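Local coordinates for glucose-resistance amylase regulator (Weissella paramesenteroides ATCC 33313, PDB 4RK6), which binds glucose between its two lobes and, as a LacI-family regulator, probably recognises operator DNA to control transcription, at residues H54-Q57 against V58-T61; I150-M153 against T154-L158; G203-N206 against A207-H211; F244-I247 against G248-A251. All coordinates share one frame; numbering follows the deposited sequence.

Contact 1 of 4, residues H54-Q57 against V58-T61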
loop_
_atom_site.group_PDB
_atom_site.type_symbol
_atom_site.label_atom_id
_atom_site.label_comp_id
_atom_site.label_asym_id
_atom_site.label_seq_id
_atom_site.Cartn_x
_atom_site.Cartn_y
_atom_site.Cartn_z
ATOM N N HIS A 54 -4.896 -23.288 7.525
ATOM C CA HIS A 54 -3.768 -22.356 7.550
ATOM C C HIS A 54 -3.880 -21.469 8.782
ATOM O O HIS A 54 -2.874 -21.129 9.399
ATOM C CB HIS A 54 -3.750 -21.488 6.300
ATOM C CG HIS A 54 -3.598 -22.264 5.029
ATOM N ND1 HIS A 54 -4.058 -21.803 3.813
ATOM C CD2 HIS A 54 -3.056 -23.483 4.790
ATOM C CE1 HIS A 54 -3.799 -22.701 2.877
ATOM N NE2 HIS A 54 -3.192 -23.730 3.444
ATOM N N GLN A 55 -5.112 -21.106 9.135
ATOM C CA GLN A 55 -5.362 -20.304 10.330
ATOM C C GLN A 55 -4.826 -20.996 11.573
ATOM O O GLN A 55 -4.202 -20.362 12.436
ATOM C CB GLN A 55 -6.853 -19.991 10.461
ATOM C CG GLN A 55 -7.384 -19.057 9.383
ATOM C CD GLN A 55 -8.886 -18.860 9.463
ATOM O OE1 GLN A 55 -9.578 -19.593 10.178
ATOM N NE2 GLN A 55 -9.405 -17.876 8.722
ATOM N N TYR A 56 -5.021 -22.306 11.669
ATOM C CA TYR A 56 -4.542 -23.034 12.830
ATOM C C TYR A 56 -3.005 -23.035 12.916
ATOM O O TYR A 56 -2.458 -22.950 14.000
ATOM C CB TYR A 56 -5.114 -24.459 12.909
ATOM C CG TYR A 56 -4.770 -25.115 14.228
ATOM C CD1 TYR A 56 -5.413 -24.736 15.405
ATOM C CD2 TYR A 56 -3.765 -26.080 14.312
ATOM C CE1 TYR A 56 -5.085 -25.313 16.621
ATOM C CE2 TYR A 56 -3.431 -26.661 15.525
ATOM C CZ TYR A 56 -4.092 -26.274 16.675
ATOM O OH TYR A 56 -3.763 -26.850 17.879
ATOM N N GLN A 57 -2.328 -23.114 11.769
ATOM C CA GLN A 57 -0.853 -23.029 11.727
ATOM C C GLN A 57 -0.363 -21.679 12.239
ATOM O O GLN A 57 0.582 -21.622 13.028
ATOM C CB GLN A 57 -0.306 -23.277 10.306
ATOM C CG GLN A 57 -0.627 -24.647 9.715
ATOM C CD GLN A 57 -0.233 -25.798 10.628
ATOM O OE1 GLN A 57 0.894 -25.854 11.117
ATOM N NE2 GLN A 57 -1.163 -26.722 10.861
ATOM N N VAL A 58 -1.014 -20.605 11.795
ATOM C CA VAL A 58 -0.734 -19.254 12.287
ATOM C C VAL A 58 -0.866 -19.200 13.802
ATOM O O VAL A 58 -0.027 -18.622 14.485
ATOM C CB VAL A 58 -1.686 -18.208 11.662
ATOM C CG1 VAL A 58 -1.582 -16.858 12.374
ATOM C CG2 VAL A 58 -1.396 -18.043 10.184
ATOM N N PHE A 59 -1.927 -19.797 14.330
ATOM C CA PHE A 59 -2.109 -19.837 15.760
ATOM C C PHE A 59 -0.960 -20.581 16.441
ATOM O O PHE A 59 -0.432 -20.121 17.452
ATOM C CB PHE A 59 -3.455 -20.481 16.137
ATOM C CG PHE A 59 -3.504 -20.934 17.550
ATOM C CD1 PHE A 59 -3.698 -20.019 18.569
ATOM C CD2 PHE A 59 -3.348 -22.276 17.881
ATOM C CE1 PHE A 59 -3.717 -20.430 19.887
ATOM C CE2 PHE A 59 -3.361 -22.689 19.202
ATOM C CZ PHE A 59 -3.551 -21.764 20.209
ATOM N N GLN A 60 -0.566 -21.731 15.905
ATOM C CA GLN A 60 0.575 -22.464 16.471
ATOM C C GLN A 60 1.869 -21.617 16.504
ATOM O O GLN A 60 2.650 -21.738 17.443
ATOM C CB GLN A 60 0.794 -23.777 15.731
ATOM C CG GLN A 60 -0.282 -24.803 16.050
ATOM C CD GLN A 60 -0.133 -26.087 15.250
ATOM O OE1 GLN A 60 -0.146 -27.184 15.809
ATOM N NE2 GLN A 60 0.002 -25.958 13.935
ATOM N N THR A 61 2.053 -20.768 15.487
ATOM C CA THR A 61 3.179 -19.816 15.380
ATOM C C THR A 61 3.097 -18.718 16.457
ATOM O O THR A 61 4.105 -18.276 16.996
ATOM C CB THR A 61 3.187 -19.160 13.975
ATOM O OG1 THR A 61 3.499 -20.153 12.991
ATOM C CG2 THR A 61 4.195 -18.013 13.872
#
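A chi1 of -171° sets the Tyr56 ring on the side of its carbonyl carbon and forward along helix 52-64, where it meets Phe59 and Gln60, one turn further on. Gln60 reaches back to it: its CG stands beside its own backbone N and the chain beyond is extended, which brings the amide obliquely to the CD2 and CE2 side of the tyrosine ring. The helix follows strand 42-48 in the Rossmann-like lobe of a periplasmic-binding-protein fold, and here its i to i+4 backbone bonds run unbroken from His54 to Thr61. Tyr56 CE1 lies 3.7 Å from Phe59 CD2, the rings inclined by 39° with centroids 5.6 Å apart, too oblique for a stack or a T-shape. Phenylalanine suits the buried place, where it also packs on Lys84 and Leu85 of helix 79-87, while tyrosine, with a polar hydroxyl, suits the partly exposed position next to it. Val58, compact and branched, packs from the helix onto Thr46 and Leu48 of strand 42-48. The polar ends of His54 and Gln55 turn away to Asp49, ahead of the helix, while Gln57 and Thr61 pack against Glu42 of the second subunit. Thr61 gives its N-H to Gln57 O at 3.0 Å, and its hydroxyl adds a weak second bond to that oxygen. Gln60 OE1 comes within 3.3 Å of Tyr56 CE2.

Contact 2 of 4, residues I150-M153 against T154-L158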
loop_
_atom_site.group_PDB
_atom_site.type_symbol
_atom_site.label_atom_id
_atom_site.label_comp_id
_atom_site.label_asym_id
_atom_site.label_seq_id
_atom_site.Cartn_x
_atom_site.Cartn_y
_atom_site.Cartn_z
ATOM N N ILE A 150 -27.894 3.720 6.675
ATOM C CA ILE A 150 -29.342 3.697 6.674
ATOM C C ILE A 150 -29.925 4.410 7.907
ATOM O O ILE A 150 -30.839 5.241 7.776
ATOM C CB ILE A 150 -29.887 2.270 6.470
ATOM C CG1 ILE A 150 -29.554 1.827 5.042
ATOM C CG2 ILE A 150 -31.411 2.267 6.653
ATOM C CD1 ILE A 150 -29.569 0.340 4.830
ATOM N N LYS A 151 -29.369 4.133 9.076
ATOM C CA LYS A 151 -29.810 4.770 10.330
ATOM C C LYS A 151 -29.648 6.283 10.250
ATOM O O LYS A 151 -30.562 7.036 10.571
ATOM C CB LYS A 151 -29.012 4.227 11.509
ATOM C CG LYS A 151 -29.379 4.852 12.863
ATOM C CD LYS A 151 -28.535 4.297 14.003
ATOM C CE LYS A 151 -29.092 4.671 15.376
ATOM N NZ LYS A 151 -29.539 6.088 15.492
ATOM N N SER A 152 -28.487 6.734 9.781
ATOM C CA SER A 152 -28.227 8.165 9.704
ATOM C C SER A 152 -29.174 8.866 8.714
ATOM O O SER A 152 -29.699 9.944 8.996
ATOM C CB SER A 152 -26.758 8.438 9.338
ATOM O OG SER A 152 -26.527 9.836 9.295
HETATM N N MSE A 153 -29.392 8.255 7.560
HETATM C CA MSE A 153 -30.242 8.839 6.542
HETATM C C MSE A 153 -31.649 8.938 7.085
HETATM O O MSE A 153 -32.300 9.970 6.940
HETATM C CB MSE A 153 -30.228 8.026 5.252
HETATM C CG MSE A 153 -28.877 8.061 4.521
HETATM SE SE MSE A 153 -28.658 9.747 3.562
HETATM C CE MSE A 153 -29.792 9.374 1.998
ATOM N N THR A 154 -32.123 7.867 7.716
ATOM C CA THR A 154 -33.479 7.891 8.273
ATOM C C THR A 154 -33.589 8.814 9.502
ATOM O O THR A 154 -34.616 9.472 9.655
ATOM C CB THR A 154 -34.009 6.469 8.549
ATOM O OG1 THR A 154 -33.157 5.789 9.462
ATOM C CG2 THR A 154 -34.078 5.660 7.282
ATOM N N ASP A 155 -32.538 8.914 10.334
ATOM C CA ASP A 155 -32.487 9.906 11.446
ATOM C C ASP A 155 -32.648 11.350 10.937
ATOM O O ASP A 155 -33.137 12.220 11.655
ATOM C CB ASP A 155 -31.157 9.848 12.209
ATOM C CG ASP A 155 -31.023 8.639 13.142
ATOM O OD1 ASP A 155 -32.003 7.954 13.471
ATOM O OD2 ASP A 155 -29.886 8.383 13.575
ATOM N N HIS A 156 -32.204 11.599 9.705
ATOM C CA HIS A 156 -32.302 12.907 9.042
ATOM C C HIS A 156 -33.602 13.073 8.234
ATOM O O HIS A 156 -33.731 13.995 7.413
ATOM C CB HIS A 156 -31.080 13.110 8.113
ATOM C CG HIS A 156 -29.817 13.477 8.831
ATOM N ND1 HIS A 156 -28.981 12.543 9.410
ATOM C CD2 HIS A 156 -29.240 14.684 9.046
ATOM C CE1 HIS A 156 -27.945 13.160 9.954
ATOM N NE2 HIS A 156 -28.083 14.460 9.754
ATOM N N ASN A 157 -34.560 12.181 8.474
ATOM C CA ASN A 157 -35.874 12.217 7.835
ATOM C C ASN A 157 -35.851 12.031 6.331
ATOM O O ASN A 157 -36.717 12.521 5.622
ATOM C CB ASN A 157 -36.630 13.495 8.224
ATOM C CG ASN A 157 -36.753 13.642 9.723
ATOM O OD1 ASN A 157 -37.052 12.672 10.432
ATOM N ND2 ASN A 157 -36.499 14.844 10.223
ATOM N N LEU A 158 -34.880 11.267 5.846
ATOM C CA LEU A 158 -34.901 10.831 4.455
ATOM C C LEU A 158 -35.482 9.430 4.406
ATOM O O LEU A 158 -35.628 8.766 5.433
ATOM C CB LEU A 158 -33.493 10.896 3.839
ATOM C CG LEU A 158 -32.917 12.317 3.834
ATOM C CD1 LEU A 158 -31.521 12.322 3.204
ATOM C CD2 LEU A 158 -33.837 13.310 3.128
#
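A Schellman motif closes helix 144-155, and the side chains around it tie the last turn together. Leu158 N donates to Met153 O at 3.1 Å, while Asn157 N turns back to Thr154 O; Asn157 is the C-prime residue, and asparagine tolerates its positive phi well. After the turn, Leu158 CD1 packs 3.6 Å from CE of Met153, a selenomethionine, beside Ile163. His156, the first residue to leave the helix, holds Ser152 O twice: through its backbone N, and through ND1 at 2.7 Å in a nearly straight bond (162°). The oxygen lies in the imidazole plane, but the two donors reach it from opposite faces of its own carbonyl plane. With ND1 so engaged, NE2 is directed to Asp119 of helix 110-123, whose Asn115 takes Ser152 OG. Where the helix is exposed to solvent, Lys151 starts with CG anti to its N (chi1 179°) and bends at its last torsion, bringing NZ to 3.0 Å from Asp155 OD2, which it meets on the syn side. This i to i+4 salt bridge suits long and short opposite charges one turn apart. The helix hands the chain on to strand 163-166 and completes a beta-alpha-beta crossover of the periplasmic-binding-protein fold.

Contact 3 of 4, residues G203-N206 against A207-H211; sequences GLIN and AMSDH
Asn206 and Ser209 meet through a water that donates to Asn206 OD1 at 2.9 Å and is also hydrogen-bonded to Ser209 OG at 2.8 Å. That hydroxyl is folded back beside its own backbone N (chi1 -63°), which also brings OG to 3.1 Å from Ile205 O. Beneath this bridge the main chain holds the turn: Ser209 N bonds Ile205 O and Asp210 N bonds Asn206 O, each at 2.9 Å. Beyond Asp210, His211 bends back, ND1 giving a 2.7 Å bond to Ala207 O that lies in both the imidazole and the carbonyl plane, on a lone pair. This is helix 198-210, the connection of the beta-alpha-beta unit between strands 192-195 and 220-223 in one lobe of the periplasmic-binding-protein fold. Its inner side is apolar: Leu204 and Ile205 rest on Ile221, and the small Ala207 lets helix 172-182 approach at Val179. Asn206 ND2 bonds Ile232 O of the second subunit and Tyr172 OH of its own chain; an amide serves here because it donates on one side and accepts the water on the other. Asp210 divides its carboxylate similarly, OD2 to Tyr176 OH and OD1 in a salt bridge to Arg234 of the second subunit.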
loop_
_atom_site.group_PDB
_atom_site.type_symbol
_atom_site.label_atom_id
_atom_site.label_comp_id
_atom_site.label_asym_id
_atom_site.label_seq_id
_atom_site.Cartn_x
_atom_site.Cartn_y
_atom_site.Cartn_z
ATOM N N GLY A 203 -11.901 4.936 -7.722
ATOM C CA GLY A 203 -12.616 4.189 -8.779
ATOM C C GLY A 203 -13.758 4.992 -9.336
ATOM O O GLY A 203 -13.959 5.050 -10.538
ATOM N N LEU A 204 -14.509 5.618 -8.443
ATOM C CA LEU A 204 -15.607 6.490 -8.836
ATOM C C LEU A 204 -15.124 7.680 -9.679
ATOM O O LEU A 204 -15.721 8.009 -10.721
ATOM C CB LEU A 204 -16.297 7.027 -7.593
ATOM C CG LEU A 204 -17.188 6.019 -6.855
ATOM C CD1 LEU A 204 -17.465 6.530 -5.454
ATOM C CD2 LEU A 204 -18.486 5.842 -7.608
ATOM N N ILE A 205 -14.044 8.331 -9.245
ATOM C CA ILE A 205 -13.492 9.453 -9.998
ATOM C C ILE A 205 -13.134 9.020 -11.422
ATOM O O ILE A 205 -13.496 9.689 -12.407
ATOM C CB ILE A 205 -12.246 10.027 -9.304
ATOM C CG1 ILE A 205 -12.660 10.850 -8.084
ATOM C CG2 ILE A 205 -11.424 10.862 -10.288
ATOM C CD1 ILE A 205 -11.468 11.329 -7.284
ATOM N N ASN A 206 -12.442 7.897 -11.536
ATOM C CA ASN A 206 -12.008 7.441 -12.848
ATOM C C ASN A 206 -13.169 7.011 -13.729
ATOM O O ASN A 206 -13.120 7.246 -14.934
ATOM C CB ASN A 206 -10.944 6.338 -12.742
ATOM C CG ASN A 206 -9.578 6.900 -12.424
ATOM O OD1 ASN A 206 -9.409 8.109 -12.353
ATOM N ND2 ASN A 206 -8.604 6.044 -12.247
ATOM N N ALA A 207 -14.188 6.372 -13.149
ATOM C CA ALA A 207 -15.331 5.936 -13.955
ATOM C C ALA A 207 -16.004 7.166 -14.530
ATOM O O ALA A 207 -16.371 7.197 -15.714
ATOM C CB ALA A 207 -16.310 5.117 -13.134
HETATM N N MSE A 208 -16.144 8.207 -13.709
HETATM C CA MSE A 208 -16.788 9.438 -14.204
HETATM C C MSE A 208 -15.959 10.051 -15.306
HETATM O O MSE A 208 -16.500 10.381 -16.396
HETATM C CB MSE A 208 -17.052 10.472 -13.101
HETATM C CG MSE A 208 -17.932 9.982 -11.944
HETATM SE SE MSE A 208 -19.676 9.185 -12.481
HETATM C CE MSE A 208 -20.474 10.918 -12.911
ATOM N N SER A 209 -14.655 10.216 -15.059
ATOM C CA SER A 209 -13.741 10.850 -16.046
ATOM C C SER A 209 -13.692 10.099 -17.364
ATOM O O SER A 209 -13.631 10.721 -18.423
ATOM C CB SER A 209 -12.301 10.945 -15.511
ATOM O OG SER A 209 -12.245 11.760 -14.372
ATOM N N ASP A 210 -13.707 8.773 -17.283
ATOM C CA ASP A 210 -13.606 7.912 -18.475
ATOM C C ASP A 210 -14.880 7.938 -19.326
ATOM O O ASP A 210 -14.866 7.469 -20.470
ATOM C CB ASP A 210 -13.337 6.463 -18.070
ATOM C CG ASP A 210 -11.915 6.224 -17.544
ATOM O OD1 ASP A 210 -11.030 7.103 -17.663
ATOM O OD2 ASP A 210 -11.676 5.088 -17.086
ATOM N N HIS A 211 -15.971 8.452 -18.762
ATOM C CA HIS A 211 -17.270 8.512 -19.457
ATOM C C HIS A 211 -17.779 9.928 -19.619
ATOM O O HIS A 211 -18.998 10.174 -19.575
ATOM C CB HIS A 211 -18.278 7.624 -18.743
ATOM C CG HIS A 211 -17.889 6.182 -18.755
ATOM N ND1 HIS A 211 -17.028 5.633 -17.829
ATOM C CD2 HIS A 211 -18.216 5.178 -19.600
ATOM C CE1 HIS A 211 -16.832 4.357 -18.111
ATOM N NE2 HIS A 211 -17.552 4.054 -19.177
HETATM O O HOH W 1 -9.772 10.758 -13.578
#

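Contact 4 of 4, residues F244-I247 against G248-A251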
loop_
_atom_site.group_PDB
_atom_site.type_symbol
_atom_site.label_atom_id
_atom_site.label_comp_id
_atom_site.label_asym_id
_atom_site.label_seq_id
_atom_site.Cartn_x
_atom_site.Cartn_y
_atom_site.Cartn_z
ATOM N N PHE A 244 -5.024 6.136 12.267
ATOM C CA PHE A 244 -4.608 4.735 12.380
ATOM C C PHE A 244 -3.397 4.558 13.294
ATOM O O PHE A 244 -3.339 3.615 14.070
ATOM C CB PHE A 244 -4.337 4.098 11.013
ATOM C CG PHE A 244 -5.575 3.929 10.178
ATOM C CD1 PHE A 244 -6.604 3.092 10.601
ATOM C CD2 PHE A 244 -5.730 4.625 8.983
ATOM C CE1 PHE A 244 -7.758 2.948 9.838
ATOM C CE2 PHE A 244 -6.885 4.486 8.223
ATOM C CZ PHE A 244 -7.892 3.638 8.652
ATOM N N PRO A 245 -2.409 5.457 13.198
ATOM C CA PRO A 245 -1.295 5.254 14.114
ATOM C C PRO A 245 -1.730 5.394 15.569
ATOM O O PRO A 245 -1.227 4.617 16.390
ATOM C CB PRO A 245 -0.269 6.330 13.707
ATOM C CG PRO A 245 -0.674 6.729 12.308
ATOM C CD PRO A 245 -2.174 6.575 12.264
ATOM N N GLU A 246 -2.649 6.305 15.874
ATOM C CA GLU A 246 -3.126 6.462 17.253
ATOM C C GLU A 246 -3.867 5.193 17.702
ATOM O O GLU A 246 -3.674 4.708 18.821
ATOM C CB GLU A 246 -3.975 7.698 17.415
ATOM C CG GLU A 246 -4.495 7.900 18.826
ATOM C CD GLU A 246 -3.430 8.278 19.838
ATOM O OE1 GLU A 246 -2.221 8.386 19.498
ATOM O OE2 GLU A 246 -3.836 8.489 21.000
ATOM N N ILE A 247 -4.675 4.620 16.810
ATOM C CA ILE A 247 -5.309 3.325 17.119
ATOM C C ILE A 247 -4.273 2.284 17.531
ATOM O O ILE A 247 -4.447 1.596 18.529
ATOM C CB ILE A 247 -6.201 2.841 15.946
ATOM C CG1 ILE A 247 -7.384 3.786 15.779
ATOM C CG2 ILE A 247 -6.663 1.403 16.165
ATOM C CD1 ILE A 247 -8.098 3.658 14.434
ATOM N N GLY A 248 -3.182 2.180 16.777
ATOM C CA GLY A 248 -2.114 1.248 17.092
ATOM C C GLY A 248 -1.447 1.579 18.426
ATOM O O GLY A 248 -1.262 0.701 19.267
ATOM N N ARG A 249 -1.091 2.846 18.637
ATOM C CA ARG A 249 -0.429 3.215 19.900
ATOM C C ARG A 249 -1.297 2.904 21.128
ATOM O O ARG A 249 -0.806 2.369 22.137
ATOM C CB ARG A 249 -0.079 4.710 19.918
ATOM C CG ARG A 249 1.046 5.102 18.981
ATOM C CD ARG A 249 1.526 6.522 19.278
ATOM N NE ARG A 249 0.552 7.530 18.870
ATOM C CZ ARG A 249 0.458 8.055 17.640
ATOM N NH1 ARG A 249 1.301 7.701 16.668
ATOM N NH2 ARG A 249 -0.467 8.961 17.393
ATOM N N ILE A 250 -2.575 3.240 21.045
ATOM C CA ILE A 250 -3.504 3.077 22.167
ATOM C C ILE A 250 -3.782 1.598 22.435
ATOM O O ILE A 250 -3.849 1.171 23.599
ATOM C CB ILE A 250 -4.775 3.906 21.931
ATOM C CG1 ILE A 250 -4.426 5.413 21.933
ATOM C CG2 ILE A 250 -5.857 3.633 22.964
ATOM C CD1 ILE A 250 -3.877 5.961 23.236
ATOM N N ALA A 251 -3.911 0.793 21.386
ATOM C CA ALA A 251 -4.046 -0.658 21.593
ATOM C C ALA A 251 -2.841 -1.240 22.366
ATOM O O ALA A 251 -2.993 -2.013 23.311
ATOM C CB ALA A 251 -4.228 -1.386 20.268
#
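Regular i to i+4 bonds join Phe244-Ile247 to Gly248-Ala251 through the first turns of helix 244-257, with Ile250 N 2.9 Å from Glu246 O. Across the turn Glu246 and Arg249 form a salt bridge: the glutamate bends at chi2, carrying OE1 to the NE and NH2 side of the arginine. Arg249 grips that oxygen side-on with two nitrogens, NH2 at 2.8 Å and NE at 3.0 Å from Glu246 OE1. Because both donors converge on one oxygen, neither bond is straight (133° and 137°); the carboxylate and guanidinium planes stand 56° apart. One guanidinium face lies over the backbone, with Glu246 CA 3.5 Å from its plane, and Pro245 CB approaches NH1. Proline fits because the first turn of a helix asks no N-H of it. Glu246 OE2 turns instead to the aliphatic Ile250 CG1, at 3.3 Å. Ile247 and Ile250 pack on Val106 and Ile270 of the sheet, a face suited to branched apolar side chains, while Phe244 meets Phe24 of the glucose pocket. Since NH1 also pairs with Glu34 of helix 24-39, Arg249 lies between two carboxylates; its positive charge would probably offset both and link the two helices electrostatically.

In the fold
All four contacts are local, within or at the end of one helix, and are met in series along the chain, on four different helices of a two-lobed periplasmic-binding-protein fold. Contact 1 (helix 52-64) and contact 4 (helix 244-257) share one lobe, with centres about 25 Å apart; contacts 2 and 3 share the other, about 28 Å apart. None touches another: the nearest pair, contacts 2 and 3, still has about 15 Å between nearest atoms. Contact 4 lies closest to the bound glucose, its Phe244 side chain about 4 Å away. Contacts 1 and 3, with centres about 41 Å apart, both reach the second subunit, so the dimer interface draws on both lobes, whereas contacts 2 and 4 touch no other chain.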